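PDB 4NL9: ankyrin repeat and SAM domain-containing protein 3 from Homo sapiens, which self-associates into homooligomers through its SAM domain, the part present here, binds the SAM domain of ANKS6, and may be involved in vasopressin signalling in the kidney. Local coordinates for residues Y23-F27 and I48-L52. The protein carries 1 engineered substitution. Residues are numbered along the deposited sequence; the frame is centred on the assembly and turned at random.
Sequences YLQVF and IGITL
Y23 brings its ring against the tip of I50, with CD1 of Y23 3.5 Å from CD1 of I50, while its OH runs on to within 4.0 Å of CD1 of L52. A long aromatic suits this place because it reaches from I50 to L52, past T51, whose side chain makes no contact. Y23 leads into helix 24-29, whose first turn is marked by the bond from F27 N to Y23 O (3.3 Å). The facing segment, 48-52, links helix 42-48 to helix 53-65. I48 is the last residue of helix 42-48; G49 leaves it at phi/psi 125/10 in a Schellman motif, where a CB would jam against the preceding carbonyl O, so glycine fits. I50 follows at the centre of an inverse gamma turn (phi/psi -88/80), and L52 is the N-cap residue of the next helix. The segments pair in opposite directions, CA atoms lying 7.7 Å apart for Y23 and I50 and 7.5 Å for V26 and I48. V26, short and branched, puts CG1 3.5 Å from CG2 of I48. F27 points its CA-to-CB bond sideways, yet at chi1 -72° its ring end comes nearer, CE1 4.0 Å from CD1 of I48 and CZ 4.0 Å from CG1 of I50. Buried F27 also meets F37 edge-to-face and, like I50, packs on M59 of helix 53-65, joining the contact to the core of the five-helix SAM bundle. Y23 and L52 also touch acidic side chains of the ANKS6 chain. With 325 Å² buried and no hydrogen bond between the segments, their association probably rests on water exclusion and van der Waals packing.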
loop_
_atom_site.group_PDB
_atom_site.type_symbol
_atom_site.label_atom_id
_atom_site.label_comp_id
_atom_site.label_asym_id
_atom_site.label_seq_id
_atom_site.Cartn_x
_atom_site.Cartn_y
_atom_site.Cartn_z
ATOM N N TYR A 23 6.178 -4.127 -11.073
ATOM C CA TYR A 23 5.063 -5.005 -11.433
ATOM C C TYR A 23 4.542 -4.817 -12.863
ATOM O O TYR A 23 3.606 -5.511 -13.284
ATOM C CB TYR A 23 3.910 -4.880 -10.427
ATOM C CG TYR A 23 4.334 -5.298 -9.046
ATOM C CD1 TYR A 23 4.556 -6.641 -8.749
ATOM C CD2 TYR A 23 4.562 -4.355 -8.057
ATOM C CE1 TYR A 23 4.973 -7.032 -7.493
ATOM C CE2 TYR A 23 4.967 -4.733 -6.801
ATOM C CZ TYR A 23 5.171 -6.068 -6.525
ATOM O OH TYR A 23 5.597 -6.420 -5.268
ATOM N N LEU A 24 5.148 -3.904 -13.613
ATOM C CA LEU A 24 4.619 -3.595 -14.940
ATOM C C LEU A 24 4.608 -4.820 -15.857
ATOM O O LEU A 24 3.624 -5.078 -16.540
ATOM C CB LEU A 24 5.409 -2.452 -15.589
ATOM C CG LEU A 24 5.018 -2.103 -17.035
ATOM C CD1 LEU A 24 3.580 -1.583 -17.133
ATOM C CD2 LEU A 24 5.986 -1.101 -17.649
ATOM N N GLN A 25 5.696 -5.581 -15.878
ATOM C CA GLN A 25 5.763 -6.709 -16.805
ATOM C C GLN A 25 4.794 -7.833 -16.428
ATOM O O GLN A 25 4.317 -8.556 -17.299
ATOM C CB GLN A 25 7.200 -7.215 -16.967
ATOM C CG GLN A 25 8.128 -6.159 -17.565
ATOM C CD GLN A 25 9.353 -6.742 -18.254
ATOM O OE1 GLN A 25 10.022 -7.628 -17.721
ATOM N NE2 GLN A 25 9.650 -6.241 -19.450
ATOM N N VAL A 26 4.477 -7.961 -15.144
ATOM C CA VAL A 26 3.451 -8.911 -14.733
ATOM C C VAL A 26 2.106 -8.544 -15.361
ATOM O O VAL A 26 1.407 -9.402 -15.915
ATOM C CB VAL A 26 3.333 -9.007 -13.204
ATOM C CG1 VAL A 26 2.094 -9.766 -12.823
ATOM C CG2 VAL A 26 4.553 -9.698 -12.625
ATOM N N PHE A 27 1.752 -7.261 -15.315
ATOM C CA PHE A 27 0.514 -6.818 -15.946
ATOM C C PHE A 27 0.554 -7.000 -17.465
ATOM O O PHE A 27 -0.415 -7.483 -18.066
ATOM C CB PHE A 27 0.201 -5.358 -15.587
ATOM C CG PHE A 27 -0.245 -5.165 -14.161
ATOM C CD1 PHE A 27 -1.456 -5.681 -13.728
ATOM C CD2 PHE A 27 0.546 -4.474 -13.256
ATOM C CE1 PHE A 27 -1.877 -5.514 -12.420
ATOM C CE2 PHE A 27 0.134 -4.302 -11.943
ATOM C CZ PHE A 27 -1.084 -4.831 -11.520
ATOM N N ILE A 48 -3.293 -11.854 -9.723
ATOM C CA ILE A 48 -2.289 -11.589 -10.771
ATOM C C ILE A 48 -0.852 -11.743 -10.238
ATOM O O ILE A 48 0.090 -12.004 -10.999
ATOM C CB ILE A 48 -2.521 -10.173 -11.377
ATOM C CG1 ILE A 48 -3.791 -10.156 -12.226
ATOM C CG2 ILE A 48 -1.346 -9.708 -12.233
ATOM C CD1 ILE A 48 -4.276 -8.750 -12.581
ATOM N N GLY A 49 -0.679 -11.594 -8.921
ATOM C CA GLY A 49 0.634 -11.733 -8.326
ATOM C C GLY A 49 1.085 -10.547 -7.495
ATOM O O GLY A 49 2.247 -10.478 -7.091
ATOM N N ILE A 50 0.180 -9.606 -7.233
ATOM C CA ILE A 50 0.519 -8.496 -6.346
ATOM C C ILE A 50 0.183 -8.963 -4.936
ATOM O O ILE A 50 -0.883 -8.655 -4.405
ATOM C CB ILE A 50 -0.237 -7.184 -6.692
ATOM C CG1 ILE A 50 -0.279 -6.930 -8.205
ATOM C CG2 ILE A 50 0.411 -5.991 -5.985
ATOM C CD1 ILE A 50 1.081 -6.971 -8.901
ATOM N N THR A 51 1.089 -9.745 -4.353
ATOM C CA THR A 51 0.771 -10.467 -3.123
ATOM C C THR A 51 1.145 -9.723 -1.858
ATOM O O THR A 51 0.657 -10.078 -0.782
ATOM C CB THR A 51 1.432 -11.864 -3.081
ATOM O OG1 THR A 51 2.849 -11.737 -2.898
ATOM C CG2 THR A 51 1.149 -12.633 -4.358
ATOM N N LEU A 52 1.965 -8.687 -1.971
ATOM C CA LEU A 52 2.397 -7.941 -0.785
ATOM C C LEU A 52 1.466 -6.785 -0.450
ATOM O O LEU A 52 0.882 -6.152 -1.340
ATOM C CB LEU A 52 3.821 -7.442 -0.969
ATOM C CG LEU A 52 4.836 -8.516 -1.357
ATOM C CD1 LEU A 52 6.204 -7.897 -1.559
ATOM C CD2 LEU A 52 4.900 -9.603 -0.278
#